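Local atomic coordinates of hypothetical protein yiiM (Escherichia coli, PDB entry 1O65), a protein that is of unknown function but carries a MOSC domain and probably binds molybdenum and acts as an oxidoreductase. Residues Leu78-Glu83 with Ala145-Asn150; Pro128-Tyr133 with Ile189-Pro194; Pro94-Asn99 with Tyr137-Ser142. All blocks are in the same frame, centred on the assembly; numbering follows the deposited sequence.

Interaction 1: Leu78-Glu83 with Ala145-Asn150; sequences LYWARE and AQLMQN
Trp80 reaches out from helix 75-83 and sets the far rim of its six-membered ring against Leu147 and Met148 of helix 144-151. Its CH2 is 3.8 Å from Leu147 CB and 3.9 Å from the backbone N of Met148, both met obliquely, while the neighbouring CZ2 comes to 4.1 Å from Met148 CG. The indole thus rests on the shoulder of the second helix, at CB of Leu147 and at CA and CG of Met148, whose chain crosses it at about a right angle. With CG anti to the carbonyl carbon (chi1 -61°), the Trp80 ring spans a gap in which the nearest CA atoms, those of Trp80 and Met148, are still 9.6 Å apart. In this MOSC domain, helix 75-83 follows strand 69-73 and helix 144-151 leads toward strand 156-160, two antiparallel neighbours of the mixed sheet, so the tryptophan bridges helices tied to adjacent strands. Tyr79 CD2 lies 3.6 Å above the plane of the Trp80 indole, toward its rim, and Phe91 and Phe96 also meet that indole. At its polar end, Trp80 NE1 donates to Tyr72 OH, a bond that satisfies a buried N-H and fixes how far the ring can turn. One layer further out, Glu83 CG packs 3.4 Å above the Tyr79 ring plane. Along helix 144-151, Gln146 NE2 bonds to Asn150 OD1 at 3.0 Å from above the carbonyl plane, 40° out of it, and Gln146 OE1 takes the indole N-H of Trp234.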
loop_
_atom_site.group_PDB
_atom_site.type_symbol
_atom_site.label_atom_id
_atom_site.label_comp_id
_atom_site.label_asym_id
_atom_site.label_seq_id
_atom_site.Cartn_x
_atom_site.Cartn_y
_atom_site.Cartn_z
ATOM N N LEU A 78 -16.582 2.235 -0.918
ATOM C CA LEU A 78 -17.862 1.961 -1.581
ATOM C C LEU A 78 -18.104 0.446 -1.563
ATOM O O LEU A 78 -19.146 -0.040 -1.115
ATOM C CB LEU A 78 -17.837 2.432 -3.035
ATOM C CG LEU A 78 -17.663 3.947 -3.237
ATOM C CD1 LEU A 78 -17.434 4.251 -4.719
ATOM C CD2 LEU A 78 -18.890 4.690 -2.709
ATOM N N TYR A 79 -17.127 -0.325 -2.050
ATOM C CA TYR A 79 -17.259 -1.770 -2.032
ATOM C C TYR A 79 -17.512 -2.312 -0.628
ATOM O O TYR A 79 -18.398 -3.154 -0.429
ATOM C CB TYR A 79 -16.024 -2.433 -2.649
ATOM C CG TYR A 79 -16.062 -3.952 -2.532
ATOM C CD1 TYR A 79 -16.688 -4.736 -3.476
ATOM C CD2 TYR A 79 -15.464 -4.581 -1.455
ATOM C CE1 TYR A 79 -16.721 -6.114 -3.343
ATOM C CE2 TYR A 79 -15.475 -5.951 -1.327
ATOM C CZ TYR A 79 -16.112 -6.716 -2.262
ATOM O OH TYR A 79 -16.130 -8.088 -2.113
ATOM N N TRP A 80 -16.761 -1.887 0.386
ATOM C CA TRP A 80 -16.981 -2.441 1.724
ATOM C C TRP A 80 -18.326 -2.054 2.300
ATOM O O TRP A 80 -19.014 -2.928 2.853
ATOM C CB TRP A 80 -15.843 -2.117 2.682
ATOM C CG TRP A 80 -14.521 -2.677 2.243
ATOM C CD1 TRP A 80 -13.388 -1.973 2.003
ATOM C CD2 TRP A 80 -14.211 -4.057 1.972
ATOM N NE1 TRP A 80 -12.392 -2.823 1.587
ATOM C CE2 TRP A 80 -12.864 -4.107 1.571
ATOM C CE3 TRP A 80 -14.928 -5.251 2.040
ATOM C CZ2 TRP A 80 -12.216 -5.307 1.241
ATOM C CZ3 TRP A 80 -14.288 -6.443 1.735
ATOM C CH2 TRP A 80 -12.939 -6.472 1.325
ATOM N N ALA A 81 -18.747 -0.799 2.160
ATOM C CA ALA A 81 -20.047 -0.383 2.661
ATOM C C ALA A 81 -21.163 -1.203 2.011
ATOM O O ALA A 81 -22.112 -1.558 2.700
ATOM C CB ALA A 81 -20.304 1.098 2.495
ATOM N N ARG A 82 -21.048 -1.532 0.740
ATOM C CA ARG A 82 -22.038 -2.341 0.043
ATOM C C ARG A 82 -21.950 -3.809 0.434
ATOM O O ARG A 82 -22.876 -4.591 0.203
ATOM C CB ARG A 82 -21.844 -2.170 -1.463
ATOM C CG ARG A 82 -22.800 -2.951 -2.341
ATOM C CD ARG A 82 -22.224 -3.114 -3.744
ATOM N NE ARG A 82 -21.802 -1.843 -4.312
ATOM C CZ ARG A 82 -20.671 -1.628 -4.974
ATOM N NH1 ARG A 82 -19.780 -2.592 -5.186
ATOM N NH2 ARG A 82 -20.418 -0.402 -5.443
ATOM N N GLU A 83 -20.811 -4.249 0.961
ATOM C CA GLU A 83 -20.674 -5.638 1.398
ATOM C C GLU A 83 -21.130 -5.793 2.838
ATOM O O GLU A 83 -21.547 -6.855 3.302
ATOM C CB GLU A 83 -19.231 -6.100 1.212
ATOM C CG GLU A 83 -18.851 -6.221 -0.271
ATOM C CD GLU A 83 -19.594 -7.382 -0.914
ATOM O OE1 GLU A 83 -19.604 -8.468 -0.291
ATOM O OE2 GLU A 83 -20.155 -7.186 -2.013
ATOM N N ALA A 145 -9.542 -9.379 7.010
ATOM C CA ALA A 145 -8.196 -9.525 6.424
ATOM C C ALA A 145 -8.211 -10.549 5.294
ATOM O O ALA A 145 -7.631 -10.323 4.213
ATOM C CB ALA A 145 -7.139 -9.777 7.461
ATOM N N GLN A 146 -8.915 -11.662 5.465
ATOM C CA GLN A 146 -9.011 -12.641 4.371
ATOM C C GLN A 146 -9.685 -11.979 3.174
ATOM O O GLN A 146 -9.245 -12.059 2.031
ATOM C CB GLN A 146 -9.757 -13.886 4.833
ATOM C CG GLN A 146 -9.855 -14.990 3.787
ATOM C CD GLN A 146 -8.535 -15.725 3.625
ATOM O OE1 GLN A 146 -8.116 -16.434 4.551
ATOM N NE2 GLN A 146 -7.844 -15.578 2.497
ATOM N N LEU A 147 -10.788 -11.302 3.383
ATOM C CA LEU A 147 -11.534 -10.593 2.349
ATOM C C LEU A 147 -10.628 -9.617 1.613
ATOM O O LEU A 147 -10.549 -9.697 0.388
ATOM C CB LEU A 147 -12.756 -9.932 2.976
ATOM C CG LEU A 147 -14.144 -10.505 2.778
ATOM C CD1 LEU A 147 -14.212 -11.985 2.415
ATOM C CD2 LEU A 147 -14.961 -10.287 4.071
ATOM N N MET A 148 -9.912 -8.715 2.296
ATOM C CA MET A 148 -9.020 -7.798 1.584
ATOM C C MET A 148 -8.045 -8.548 0.681
ATOM O O MET A 148 -7.910 -8.228 -0.505
ATOM C CB MET A 148 -8.180 -6.905 2.482
ATOM C CG MET A 148 -8.887 -6.112 3.538
ATOM S SD MET A 148 -7.748 -5.213 4.586
ATOM C CE MET A 148 -6.863 -4.208 3.396
ATOM N N GLN A 149 -7.357 -9.547 1.245
ATOM C CA GLN A 149 -6.390 -10.313 0.446
ATOM C C GLN A 149 -7.031 -11.002 -0.758
ATOM O O GLN A 149 -6.464 -10.954 -1.875
ATOM C CB GLN A 149 -5.626 -11.299 1.314
ATOM C CG GLN A 149 -4.441 -11.946 0.581
ATOM C CD GLN A 149 -3.872 -13.066 1.436
ATOM O OE1 GLN A 149 -3.134 -12.826 2.385
ATOM N NE2 GLN A 149 -4.262 -14.290 1.108
ATOM N N ASN A 150 -8.187 -11.608 -0.577
ATOM C CA ASN A 150 -8.888 -12.276 -1.663
ATOM C C ASN A 150 -9.335 -11.341 -2.786
ATOM O O ASN A 150 -9.220 -11.650 -3.960
ATOM C CB ASN A 150 -10.121 -13.022 -1.133
ATOM C CG ASN A 150 -9.840 -14.279 -0.354
ATOM O OD1 ASN A 150 -8.709 -14.749 -0.226
ATOM N ND2 ASN A 150 -10.895 -14.871 0.224
#

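Interaction 2: Pro128-Tyr133 with Ile189-Pro194; sequences PRSPCY and IAWHMP
Trp191, at the end of helix 183-191, drives its indole into the loop 128-133, and its side chain supplies nearly all of the contact on its side. From CB the group leaves with CG anti to the carbonyl carbon (chi1 -53°), beside the backbone N, which aims the ring at the loop. The CB of the preceding Ala190 lies 3.8 Å above the indole plane, near the rim. The five-membered ring stays on the helix side; the six-membered ring makes the crossing. Its CZ2 is 3.5 Å from Ser130 OG, which lies at the ring edge close to the plane, and 4.0 Å from Ser130 CA. The next atom, CH2, forms the leading corner: Arg129 O stands 3.4 Å from it, again at the edge near the plane, and Pro131 CD approaches obliquely to 3.9 Å. Pro128 CB, 4.4 Å from the same CH2, closes the set more loosely. Arg129 takes part through its carbonyl, its CB being directed away. Phe229 and Trp213 meet the indole edge-to-face, so the loop finds it already held among aromatic rings. This joins a loop of the MOSC domain to helix 183-191, part of the three-helix domain of the YiiM family. An alanine here is likely to open a gap between Pro131 and the helix end, leaving the prolines without the ring that bridges the two parts. Since carbon-bound hydrogens of the ring edge face the oxygens of Ser130 and Arg129, the contact probably combines weak C-H to oxygen attraction with proline-aromatic packing, fixing position by shape more than by directed bonds.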
loop_
_atom_site.group_PDB
_atom_site.type_symbol
_atom_site.label_atom_id
_atom_site.label_comp_id
_atom_site.label_asym_id
_atom_site.label_seq_id
_atom_site.Cartn_x
_atom_site.Cartn_y
_atom_site.Cartn_z
ATOM N N PRO A 128 2.538 -3.992 -2.179
ATOM C CA PRO A 128 1.095 -3.960 -1.882
ATOM C C PRO A 128 0.972 -4.043 -0.371
ATOM O O PRO A 128 1.966 -4.442 0.259
ATOM C CB PRO A 128 0.531 -5.166 -2.584
ATOM C CG PRO A 128 1.597 -5.694 -3.477
ATOM C CD PRO A 128 2.915 -5.170 -2.967
ATOM N N ARG A 129 -0.038 -3.462 0.249
ATOM C CA ARG A 129 -0.200 -3.561 1.697
ATOM C C ARG A 129 -0.693 -4.979 2.025
ATOM O O ARG A 129 -1.573 -5.522 1.348
ATOM C CB ARG A 129 -1.144 -2.483 2.210
ATOM C CG ARG A 129 -1.343 -2.449 3.740
ATOM C CD ARG A 129 -2.550 -3.320 4.121
ATOM N NE ARG A 129 -2.991 -3.034 5.488
ATOM C CZ ARG A 129 -3.687 -1.954 5.849
ATOM N NH1 ARG A 129 -4.033 -1.037 4.939
ATOM N NH2 ARG A 129 -3.991 -1.789 7.132
ATOM N N SER A 130 -0.113 -5.588 3.012
ATOM C CA SER A 130 -0.384 -6.917 3.516
ATOM C C SER A 130 -1.441 -6.971 4.613
ATOM O O SER A 130 -1.118 -6.761 5.781
ATOM C CB SER A 130 0.914 -7.448 4.178
ATOM O OG SER A 130 1.561 -8.402 3.396
ATOM N N PRO A 131 -2.654 -7.390 4.307
ATOM C CA PRO A 131 -3.703 -7.514 5.311
ATOM C C PRO A 131 -3.224 -8.328 6.508
ATOM O O PRO A 131 -2.555 -9.352 6.377
ATOM C CB PRO A 131 -4.846 -8.203 4.606
ATOM C CG PRO A 131 -4.393 -8.563 3.261
ATOM C CD PRO A 131 -3.085 -7.895 2.992
ATOM N N CYS A 132 -3.540 -7.860 7.678
ATOM C CA CYS A 132 -3.183 -8.435 8.960
ATOM C C CYS A 132 -4.444 -8.625 9.804
ATOM O O CYS A 132 -5.388 -7.840 9.726
ATOM C CB CYS A 132 -2.212 -7.463 9.624
ATOM S SG CYS A 132 -1.788 -7.702 11.338
ATOM N N TYR A 133 -4.477 -9.675 10.607
ATOM C CA TYR A 133 -5.545 -10.021 11.509
ATOM C C TYR A 133 -5.923 -8.911 12.475
ATOM O O TYR A 133 -7.049 -8.938 13.000
ATOM C CB TYR A 133 -5.195 -11.308 12.312
ATOM C CG TYR A 133 -4.138 -11.011 13.354
ATOM C CD1 TYR A 133 -2.793 -10.980 13.020
ATOM C CD2 TYR A 133 -4.508 -10.699 14.658
ATOM C CE1 TYR A 133 -1.834 -10.661 13.972
ATOM C CE2 TYR A 133 -3.561 -10.381 15.613
ATOM C CZ TYR A 133 -2.228 -10.375 15.260
ATOM O OH TYR A 133 -1.281 -10.065 16.213
ATOM N N ILE A 189 0.348 -12.335 -7.549
ATOM C CA ILE A 189 1.515 -13.196 -7.543
ATOM C C ILE A 189 1.798 -13.664 -6.112
ATOM O O ILE A 189 2.258 -14.784 -5.883
ATOM C CB ILE A 189 2.771 -12.448 -8.068
ATOM C CG1 ILE A 189 2.613 -12.127 -9.553
ATOM C CG2 ILE A 189 4.004 -13.285 -7.776
ATOM C CD1 ILE A 189 3.680 -11.255 -10.176
ATOM N N ALA A 190 1.626 -12.801 -5.130
ATOM C CA ALA A 190 1.900 -13.194 -3.758
ATOM C C ALA A 190 0.818 -14.097 -3.178
ATOM O O ALA A 190 1.190 -15.028 -2.481
ATOM C CB ALA A 190 1.992 -11.988 -2.814
ATOM N N TRP A 191 -0.458 -13.786 -3.455
ATOM C CA TRP A 191 -1.509 -14.497 -2.741
ATOM C C TRP A 191 -2.565 -15.218 -3.544
ATOM O O TRP A 191 -3.402 -15.903 -2.940
ATOM C CB TRP A 191 -2.237 -13.452 -1.855
ATOM C CG TRP A 191 -1.402 -12.621 -0.956
ATOM C CD1 TRP A 191 -0.485 -13.079 -0.045
ATOM C CD2 TRP A 191 -1.377 -11.192 -0.847
ATOM N NE1 TRP A 191 0.072 -12.024 0.614
ATOM C CE2 TRP A 191 -0.451 -10.857 0.155
ATOM C CE3 TRP A 191 -2.088 -10.161 -1.474
ATOM C CZ2 TRP A 191 -0.163 -9.533 0.536
ATOM C CZ3 TRP A 191 -1.803 -8.860 -1.091
ATOM C CH2 TRP A 191 -0.845 -8.544 -0.115
ATOM N N HIS A 192 -2.666 -15.053 -4.863
ATOM C CA HIS A 192 -3.733 -15.722 -5.595
ATOM C C HIS A 192 -3.269 -16.861 -6.476
ATOM O O HIS A 192 -3.996 -17.843 -6.642
ATOM C CB HIS A 192 -4.492 -14.702 -6.487
ATOM C CG HIS A 192 -5.129 -13.568 -5.750
ATOM N ND1 HIS A 192 -5.516 -12.412 -6.371
ATOM C CD2 HIS A 192 -5.414 -13.373 -4.443
ATOM C CE1 HIS A 192 -6.042 -11.567 -5.507
ATOM N NE2 HIS A 192 -5.989 -12.135 -4.301
ATOM N N MET A 193 -2.109 -16.755 -7.123
ATOM C CA MET A 193 -1.685 -17.819 -8.011
ATOM C C MET A 193 -0.883 -18.917 -7.343
ATOM O O MET A 193 -0.305 -18.763 -6.264
ATOM C CB MET A 193 -0.923 -17.301 -9.214
ATOM C CG MET A 193 -0.050 -16.093 -9.067
ATOM S SD MET A 193 1.370 -16.124 -10.206
ATOM C CE MET A 193 2.529 -17.073 -9.241
ATOM N N PRO A 194 -0.907 -20.084 -7.997
ATOM C CA PRO A 194 -0.126 -21.207 -7.503
ATOM C C PRO A 194 1.354 -20.952 -7.779
ATOM O O PRO A 194 1.703 -20.099 -8.584
ATOM C CB PRO A 194 -0.632 -22.422 -8.261
ATOM C CG PRO A 194 -1.580 -21.916 -9.277
ATOM C CD PRO A 194 -2.033 -20.539 -8.851
#

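Interaction 3: Pro94-Asn99 with Tyr137-Ser142; sequences PAFGEN and YHFDIS
The ring of Phe96 has Phe139 CZ over its centre, 3.6 Å above the plane, and Phe139 CE2 comes equally near to Phe96 CE1 over the same ring. The two rings are inclined at 43°, neither stacked nor edge-to-face, and their centroids are 4.7 Å apart. Phe139 in turn has Ala95 CB at its edge, near the plane and 3.4 Å from CE1. Over one of its faces His138 ND1 alone sits, 4.0 Å above the centre of the Phe139 ring. Phe139 meets the loop by its CE1-CZ-CE2 end. The imidazole also leans toward the loop: His138 CE1 is 3.5 Å from Ala95 O, met obliquely, and the same carbonyl oxygen is 3.4 Å from Phe139 CZ. His138 ND1 is buried here with no polar partner. Although the CB of Phe96 is directed away from 137-142, its torsion (chi1 -79°) places CG beside the backbone N and the ring swings back under Phe139. Both aromatic groups belong to a larger cluster, Phe96 stacking with Tyr72 and Phe139 lying almost parallel to Phe91. The backbone that presents Ala95 and Phe96 is a type I beta turn from Pro94 to Gly97, closed by Gly97 N to Pro94 O at 2.8 Å, with a cis peptide before Pro94. Gly97 takes a positive phi of 85° that would push a side chain against the carbonyl O of Phe96. This is an aromatic-lined seam within the MOSC fold, where a beta turn leading to strand 100-102 docks on the end of helix 134-138.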
loop_
_atom_site.group_PDB
_atom_site.type_symbol
_atom_site.label_atom_id
_atom_site.label_comp_id
_atom_site.label_asym_id
_atom_site.label_seq_id
_atom_site.Cartn_x
_atom_site.Cartn_y
_atom_site.Cartn_z
ATOM N N PRO A 94 -9.729 7.268 7.873
ATOM C CA PRO A 94 -8.725 6.292 7.485
ATOM C C PRO A 94 -8.863 4.987 8.241
ATOM O O PRO A 94 -7.890 4.456 8.809
ATOM C CB PRO A 94 -7.437 7.015 7.894
ATOM C CG PRO A 94 -7.835 7.645 9.207
ATOM C CD PRO A 94 -9.254 8.085 9.023
ATOM N N ALA A 95 -10.034 4.354 8.140
ATOM C CA ALA A 95 -10.303 3.122 8.859
ATOM C C ALA A 95 -9.258 2.044 8.623
ATOM O O ALA A 95 -8.993 1.228 9.504
ATOM C CB ALA A 95 -11.678 2.570 8.520
ATOM N N PHE A 96 -8.649 1.992 7.441
ATOM C CA PHE A 96 -7.649 0.954 7.179
ATOM C C PHE A 96 -6.258 1.339 7.630
ATOM O O PHE A 96 -5.318 0.599 7.317
ATOM C CB PHE A 96 -7.670 0.564 5.685
ATOM C CG PHE A 96 -8.806 -0.380 5.367
ATOM C CD1 PHE A 96 -8.664 -1.745 5.537
ATOM C CD2 PHE A 96 -10.031 0.106 4.946
ATOM C CE1 PHE A 96 -9.711 -2.606 5.269
ATOM C CE2 PHE A 96 -11.090 -0.747 4.675
ATOM C CZ PHE A 96 -10.931 -2.103 4.834
ATOM N N GLY A 97 -6.080 2.432 8.350
ATOM C CA GLY A 97 -4.776 2.848 8.838
ATOM C C GLY A 97 -3.962 3.664 7.836
ATOM O O GLY A 97 -2.819 4.048 8.123
ATOM N N GLU A 98 -4.529 4.072 6.712
ATOM C CA GLU A 98 -3.792 4.817 5.716
ATOM C C GLU A 98 -3.348 6.206 6.123
ATOM O O GLU A 98 -3.944 6.933 6.915
ATOM C CB GLU A 98 -4.629 4.928 4.425
ATOM C CG GLU A 98 -5.879 5.771 4.562
ATOM C CD GLU A 98 -7.093 4.915 4.874
ATOM O OE1 GLU A 98 -6.953 3.969 5.673
ATOM O OE2 GLU A 98 -8.183 5.164 4.322
ATOM N N ASN A 99 -2.228 6.624 5.522
ATOM C CA ASN A 99 -1.752 7.996 5.695
ATOM C C ASN A 99 -2.283 8.837 4.527
ATOM O O ASN A 99 -2.571 10.013 4.696
ATOM C CB ASN A 99 -0.235 8.083 5.667
ATOM C CG ASN A 99 0.421 7.191 6.699
ATOM O OD1 ASN A 99 1.155 6.264 6.320
ATOM N ND2 ASN A 99 0.163 7.494 7.971
ATOM N N TYR A 137 -10.329 -7.349 14.225
ATOM C CA TYR A 137 -10.846 -6.849 15.475
ATOM C C TYR A 137 -11.144 -5.352 15.408
ATOM O O TYR A 137 -11.905 -4.836 16.224
ATOM C CB TYR A 137 -9.875 -7.115 16.636
ATOM C CG TYR A 137 -9.357 -8.535 16.713
ATOM C CD1 TYR A 137 -10.201 -9.617 16.499
ATOM C CD2 TYR A 137 -8.027 -8.802 17.011
ATOM C CE1 TYR A 137 -9.737 -10.914 16.554
ATOM C CE2 TYR A 137 -7.556 -10.099 17.085
ATOM C CZ TYR A 137 -8.413 -11.148 16.846
ATOM O OH TYR A 137 -7.949 -12.444 16.911
ATOM N N HIS A 138 -10.578 -4.652 14.434
ATOM C CA HIS A 138 -10.803 -3.212 14.322
ATOM C C HIS A 138 -12.156 -2.895 13.710
ATOM O O HIS A 138 -12.846 -1.955 14.106
ATOM C CB HIS A 138 -9.671 -2.566 13.525
ATOM C CG HIS A 138 -9.770 -1.074 13.450
ATOM N ND1 HIS A 138 -10.529 -0.424 12.505
ATOM C CD2 HIS A 138 -9.203 -0.109 14.210
ATOM C CE1 HIS A 138 -10.426 0.876 12.675
ATOM N NE2 HIS A 138 -9.624 1.097 13.706
ATOM N N PHE A 139 -12.567 -3.683 12.728
ATOM C CA PHE A 139 -13.858 -3.495 12.077
ATOM C C PHE A 139 -14.917 -4.414 12.675
ATOM O O PHE A 139 -16.078 -4.408 12.284
ATOM C CB PHE A 139 -13.744 -3.814 10.581
ATOM C CG PHE A 139 -12.885 -2.836 9.835
ATOM C CD1 PHE A 139 -13.380 -1.574 9.551
ATOM C CD2 PHE A 139 -11.610 -3.167 9.421
ATOM C CE1 PHE A 139 -12.607 -0.659 8.869
ATOM C CE2 PHE A 139 -10.836 -2.262 8.723
ATOM C CZ PHE A 139 -11.335 -1.007 8.449
ATOM N N ASP A 140 -14.458 -5.325 13.534
ATOM C CA ASP A 140 -15.302 -6.309 14.175
ATOM C C ASP A 140 -15.930 -7.232 13.131
ATOM O O ASP A 140 -17.096 -7.608 13.197
ATOM C CB ASP A 140 -16.406 -5.658 15.013
ATOM C CG ASP A 140 -16.720 -6.537 16.223
ATOM O OD1 ASP A 140 -15.874 -6.488 17.145
ATOM O OD2 ASP A 140 -17.743 -7.236 16.221
ATOM N N ILE A 141 -15.165 -7.486 12.086
ATOM C CA ILE A 141 -15.540 -8.385 10.999
ATOM C C ILE A 141 -14.449 -9.468 11.028
ATOM O O ILE A 141 -13.286 -9.225 10.701
ATOM C CB ILE A 141 -15.612 -7.692 9.644
ATOM C CG1 ILE A 141 -16.801 -6.707 9.606
ATOM C CG2 ILE A 141 -15.798 -8.721 8.523
ATOM C CD1 ILE A 141 -16.742 -5.716 8.458
ATOM N N SER A 142 -14.853 -10.638 11.489
ATOM C CA SER A 142 -13.976 -11.764 11.702
ATOM C C SER A 142 -13.055 -12.129 10.561
ATOM O O SER A 142 -11.942 -12.611 10.848
ATOM C CB SER A 142 -14.784 -12.987 12.157
ATOM O OG SER A 142 -15.457 -13.584 11.059
#

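Interactions 1 and 3 lie about 11 Å apart between centres, on the same side of the chain's centre, and interaction 3 is nested in the chain loop that interaction 1 closes. They share one hydrophobic cluster, Met148 SD approaching Phe96 CE1 to 3.3 Å. Interaction 2 lies about 14 Å from the first and 17 Å from the third, its segments alternating with theirs along the sequence. Gln149 O probably bonds to His192 NE2 (2.7 Å), tying interaction 1 to interaction 2, and Arg129 NH2 probably bonds to Phe96 O, tying 2 to 3. Loop 128-133 and helix 144-151 of the MOSC domain thus both contact the end of helix 183-191 and the residues just after it.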